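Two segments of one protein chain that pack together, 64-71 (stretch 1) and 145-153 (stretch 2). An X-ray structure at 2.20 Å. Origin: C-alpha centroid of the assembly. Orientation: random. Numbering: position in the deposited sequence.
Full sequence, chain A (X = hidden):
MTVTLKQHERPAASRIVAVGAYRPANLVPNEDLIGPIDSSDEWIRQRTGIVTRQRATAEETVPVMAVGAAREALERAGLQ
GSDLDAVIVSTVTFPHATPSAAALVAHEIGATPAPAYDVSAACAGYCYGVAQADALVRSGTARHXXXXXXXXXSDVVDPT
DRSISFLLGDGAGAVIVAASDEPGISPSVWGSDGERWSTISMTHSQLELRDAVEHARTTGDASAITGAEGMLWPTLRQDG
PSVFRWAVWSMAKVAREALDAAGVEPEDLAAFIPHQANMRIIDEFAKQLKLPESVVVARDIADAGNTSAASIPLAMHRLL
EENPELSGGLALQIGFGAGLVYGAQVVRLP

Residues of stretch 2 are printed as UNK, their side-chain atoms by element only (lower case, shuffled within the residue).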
ATOM      1  N   VAL A  64     -15.183   6.511  -5.748  1.00 23.04           N
ATOM      2  CA  VAL A  64     -16.607   6.694  -5.563  1.00 22.20           C
ATOM      3  C   VAL A  64     -17.168   5.672  -4.565  1.00 26.52           C
ATOM      4  O   VAL A  64     -17.842   6.036  -3.596  1.00 26.91           O
ATOM      5  CB  VAL A  64     -17.355   6.606  -6.898  1.00 24.44           C
ATOM      6  CG1 VAL A  64     -18.856   6.408  -6.670  1.00 22.75           C
ATOM      7  CG2 VAL A  64     -17.112   7.875  -7.695  1.00 22.30           C
ATOM      8  N   MET A  65     -16.871   4.397  -4.800  1.00 23.07           N
ATOM      9  CA  MET A  65     -17.353   3.317  -3.939  1.00 23.14           C
ATOM     10  C   MET A  65     -16.774   3.428  -2.520  1.00 26.03           C
ATOM     11  O   MET A  65     -17.502   3.265  -1.537  1.00 22.38           O
ATOM     12  CB  MET A  65     -17.038   1.942  -4.557  1.00 19.40           C
ATOM     13  CG  MET A  65     -17.736   1.708  -5.920  1.00 18.42           C
ATOM     14  SD  MET A  65     -17.707  -0.026  -6.402  1.00 25.08           S
ATOM     15  CE  MET A  65     -15.988  -0.257  -6.872  1.00 19.67           C
ATOM     16  N   ALA A  66     -15.473   3.721  -2.420  1.00 19.59           N
ATOM     17  CA  ALA A  66     -14.826   3.835  -1.120  1.00 18.03           C
ATOM     18  C   ALA A  66     -15.481   4.932  -0.293  1.00 19.20           C
ATOM     19  O   ALA A  66     -15.665   4.798   0.917  1.00 19.55           O
ATOM     20  CB  ALA A  66     -13.323   4.104  -1.286  1.00 19.31           C
ATOM     21  N   VAL A  67     -15.834   6.023  -0.956  1.00 20.17           N
ATOM     22  CA  VAL A  67     -16.394   7.180  -0.272  1.00 23.79           C
ATOM     23  C   VAL A  67     -17.784   6.891   0.296  1.00 25.31           C
ATOM     24  O   VAL A  67     -18.088   7.245   1.441  1.00 25.79           O
ATOM     25  CB  VAL A  67     -16.412   8.415  -1.211  1.00 18.80           C
ATOM     26  CG1 VAL A  67     -17.419   9.480  -0.748  1.00 21.08           C
ATOM     27  CG2 VAL A  67     -15.025   8.984  -1.316  1.00 20.44           C
ATOM     28  N   GLY A  68     -18.625   6.247  -0.506  1.00 28.76           N
ATOM     29  CA  GLY A  68     -19.956   5.885  -0.053  1.00 26.79           C
ATOM     30  C   GLY A  68     -19.844   4.985   1.168  1.00 25.83           C
ATOM     31  O   GLY A  68     -20.505   5.213   2.183  1.00 25.15           O
ATOM     32  N   ALA A  69     -19.001   3.959   1.080  1.00 20.43           N
ATOM     33  CA  ALA A  69     -18.837   3.050   2.213  1.00 23.97           C
ATOM     34  C   ALA A  69     -18.324   3.845   3.414  1.00 20.35           C
ATOM     35  O   ALA A  69     -18.860   3.734   4.522  1.00 17.78           O
ATOM     36  CB  ALA A  69     -17.883   1.883   1.865  1.00 22.28           C
ATOM     37  N   ALA A  70     -17.314   4.676   3.175  1.00 16.11           N
ATOM     38  CA  ALA A  70     -16.746   5.504   4.237  1.00 18.98           C
ATOM     39  C   ALA A  70     -17.818   6.364   4.880  1.00 19.73           C
ATOM     40  O   ALA A  70     -17.876   6.478   6.101  1.00 24.11           O
ATOM     41  CB  ALA A  70     -15.631   6.391   3.706  1.00 15.95           C
ATOM     42  N   ARG A  71     -18.663   6.989   4.070  1.00 17.47           N
ATOM     43  CA  ARG A  71     -19.694   7.860   4.644  1.00 25.24           C
ATOM     44  C   ARG A  71     -20.708   7.104   5.516  1.00 23.57           C
ATOM     45  O   ARG A  71     -21.124   7.611   6.556  1.00 24.71           O
ATOM     46  CB  ARG A  71     -20.415   8.675   3.568  1.00 28.90           C
ATOM     47  CG  ARG A  71     -19.518   9.634   2.804  1.00 33.30           C
ATOM     48  CD  ARG A  71     -20.371  10.682   2.097  1.00 37.09           C
ATOM     49  NE  ARG A  71     -19.726  11.253   0.917  1.00 36.60           N
ATOM     50  CZ  ARG A  71     -19.026  12.380   0.920  1.00 37.43           C
ATOM     51  NH1 ARG A  71     -18.860  13.056   2.051  1.00 41.14           N
ATOM     52  NH2 ARG A  71     -18.488  12.830  -0.205  1.00 36.00           N
ATOM     53  N   UNK A 145      -9.353   5.476  12.972  1.00 22.50           N
ATOM     54  CA  UNK A 145      -8.748   5.076  11.705  1.00 21.50           C
ATOM     55  C   UNK A 145      -9.829   4.508  10.817  1.00 22.27           C
ATOM     56  O   UNK A 145     -10.612   3.635  11.239  1.00 19.21           O
ATOM     57  c   UNK A 145      -6.978   3.572  10.585  1.00 12.19           C
ATOM     58  c   UNK A 145      -7.626   4.011  11.919  1.00 15.88           C
ATOM     59  c   UNK A 145      -6.578   4.549  12.868  1.00 13.42           C
ATOM     60  N   UNK A 146      -9.896   5.023   9.597  1.00 16.69           N
ATOM     61  CA  UNK A 146     -10.829   4.493   8.614  1.00 17.09           C
ATOM     62  C   UNK A 146     -10.122   3.429   7.789  1.00 18.36           C
ATOM     63  O   UNK A 146      -9.023   3.666   7.306  1.00 16.92           O
ATOM     64  c   UNK A 146     -11.315   5.614   7.698  1.00 17.90           C
ATOM     65  c   UNK A 146     -12.265   6.293   5.513  1.00 15.04           C
ATOM     66  c   UNK A 146     -12.157   5.165   6.511  1.00 18.61           C
ATOM     67  c   UNK A 146     -13.547   4.671   6.951  1.00 13.20           C
ATOM     68  N   UNK A 147     -10.736   2.251   7.648  1.00 19.37           N
ATOM     69  CA  UNK A 147     -10.187   1.194   6.787  1.00 15.03           C
ATOM     70  C   UNK A 147     -11.210   0.844   5.708  1.00 17.98           C
ATOM     71  O   UNK A 147     -12.368   0.550   6.010  1.00 17.90           O
ATOM     72  c   UNK A 147      -9.835  -0.086   7.586  1.00 14.15           C
ATOM     73  c   UNK A 147      -9.276  -1.150   6.650  1.00 12.76           C
ATOM     74  c   UNK A 147      -8.849   0.232   8.688  1.00 10.96           C
ATOM     75  N   UNK A 148     -10.789   0.892   4.451  1.00 16.78           N
ATOM     76  CA  UNK A 148     -11.682   0.600   3.351  1.00 18.50           C
ATOM     77  C   UNK A 148     -11.099  -0.511   2.500  1.00 15.82           C
ATOM     78  O   UNK A 148      -9.994  -0.383   1.973  1.00 16.04           O
ATOM     79  c   UNK A 148     -12.499   2.961   3.276  1.00 21.52           C
ATOM     80  c   UNK A 148     -11.914   1.840   2.457  1.00 19.50           C
ATOM     81  c   UNK A 148     -12.879   1.493   1.344  1.00 19.25           C
ATOM     82  N   UNK A 149     -11.829  -1.613   2.373  1.00 15.03           N
ATOM     83  CA  UNK A 149     -11.461  -2.644   1.420  1.00 11.82           C
ATOM     84  C   UNK A 149     -12.319  -2.371   0.205  1.00 20.54           C
ATOM     85  O   UNK A 149     -13.543  -2.294   0.337  1.00 20.31           O
ATOM     86  N   UNK A 150     -11.707  -2.194  -0.965  1.00 17.81           N
ATOM     87  CA  UNK A 150     -12.467  -1.748  -2.140  1.00 13.15           C
ATOM     88  C   UNK A 150     -11.811  -2.200  -3.438  1.00 22.03           C
ATOM     89  O   UNK A 150     -10.593  -2.175  -3.563  1.00 20.21           O
ATOM     90  c   UNK A 150     -11.366   0.551  -1.917  1.00 19.89           C
ATOM     91  c   UNK A 150     -13.371   0.279  -3.408  1.00 14.11           C
ATOM     92  c   UNK A 150     -12.682  -0.196  -2.133  1.00 20.04           C
ATOM     93  N   UNK A 151     -12.621  -2.638  -4.394  1.00 21.43           N
ATOM     94  CA  UNK A 151     -12.102  -3.150  -5.648  1.00 22.87           C
ATOM     95  C   UNK A 151     -13.108  -2.957  -6.768  1.00 23.59           C
ATOM     96  O   UNK A 151     -14.316  -3.134  -6.578  1.00 24.38           O
ATOM     97  o   UNK A 151      -8.581  -5.434  -3.990  1.00 29.06           O
ATOM     98  c   UNK A 151     -11.818  -4.659  -5.543  1.00 26.12           C
ATOM     99  c   UNK A 151      -9.429  -4.845  -4.686  1.00 24.23           C
ATOM    100  o   UNK A 151      -9.111  -4.049  -5.585  1.00 20.85           O
ATOM    101  c   UNK A 151     -10.895  -5.113  -4.413  1.00 22.11           C
ATOM    102  N   UNK A 152     -12.615  -2.607  -7.944  1.00 23.03           N
ATOM    103  CA  UNK A 152     -13.396  -2.815  -9.149  1.00 24.43           C
ATOM    104  C   UNK A 152     -12.674  -3.902  -9.943  1.00 23.85           C
ATOM    105  O   UNK A 152     -11.993  -3.628 -10.934  1.00 25.59           O
ATOM    106  c   UNK A 152     -14.349   1.634 -12.777  1.00 30.36           C
ATOM    107  c   UNK A 152     -14.683  -1.686 -11.063  1.00 23.41           C
ATOM    108  n   UNK A 152     -14.198   0.388 -12.332  1.00 23.92           N
ATOM    109  n   UNK A 152     -13.346   2.227 -13.418  1.00 29.99           N
ATOM    110  c   UNK A 152     -15.214  -0.365 -11.609  1.00 22.42           C
ATOM    111  n   UNK A 152     -15.487   2.299 -12.570  1.00 26.96           N
ATOM    112  c   UNK A 152     -13.596  -1.523  -9.966  1.00 23.39           C
ATOM    113  N   UNK A 153     -12.815  -5.136  -9.469  1.00 21.05           N
ATOM    114  CA  UNK A 153     -12.153  -6.289 -10.068  1.00 21.18           C
ATOM    115  C   UNK A 153     -12.572  -6.502 -11.514  1.00 24.26           C
ATOM    116  O   UNK A 153     -11.839  -7.111 -12.291  1.00 24.73           O
ATOM    117  c   UNK A 153     -12.479  -7.551  -9.268  1.00 20.89           C
ATOM    118  c   UNK A 153     -10.425  -7.795  -7.861  1.00 18.52           C
ATOM    119  c   UNK A 153     -12.568  -8.818  -7.132  1.00 19.73           C
ATOM    120  c   UNK A 153     -11.944  -7.647  -7.840  1.00 18.68           C
TER

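Position 145 carries three side-chain carbons, one bonded to CA and bearing the other two; they are out of reach of the helix. Branching at CB identifies Val 145, a buried residue whose shape is well suited to an extended backbone.

Position 146 has four carbons, forked at the second. Its CA-to-CB bond points toward the helix, and one terminal carbon packs on CB of Ala 70. This is Leu 146, whose longer side chain, with chi1 t and chi2 p, brings CD2 to 3.8 Å from CB of Ala 70. The small methyl of Ala 70 is met here by a chain that reaches past the first carbon.

Position 147 again has three carbons in a fork at CB, out of reach of the helix, as the alternation of a strand leads one to expect: Val 147, which is buried.

Position 148 repeats the three-carbon fork and points toward the helix, one branch packing against CB of Ala 66. This is Val 148, whose CG1 lies 3.7 Å from CB of Ala 66. Its compact, apolar side chain needs no polar partner at this contact.

Position 149 has no side-chain atoms and does not touch the helix. It is therefore Gly 149, buried in the strand.

At position 150 three carbons fork at CB once more and face the helix, one branch against CB of Ala 66 and the other against CB of Met 65. This is Val 150. With chi1 p, it places CG1 4.1 Å from CB of Ala 66 and CG2 4.2 Å from CB of Met 65, so its two methyl groups meet neighbouring helix residues.

Position 151 has three carbons in a row, the third carrying two oxygens. Its CA-to-CB bond points away from the helix; what meets the helix is the backbone, with CE of Met 65 3.3 Å from O of residue 151. This is Glu 151, whose OE1 is hydrogen-bonded elsewhere in the structure.

Position 152 shows three carbons, a nitrogen, then a carbon bearing two more nitrogens, and its CB lies 4.1 Å from CE of Met 65. This is Arg 152, whose guanidinium nitrogens find hydrogen-bond partners outside this contact.

Position 153 has four carbons forked at the second, beyond the helix's reach, hence Leu 153, a buried apolar residue.

The helix and strand run roughly antiparallel, at 148°. No hydrogen bond joins them; apolar packing makes the contact. Ala 66 and Ala 70, one helical turn apart, present small methyls to the larger aliphatic chains of the strand, while flexible Met 65 extends the contact to Arg 152.

Stretch 2, residues 145-153: VLVVGVERL
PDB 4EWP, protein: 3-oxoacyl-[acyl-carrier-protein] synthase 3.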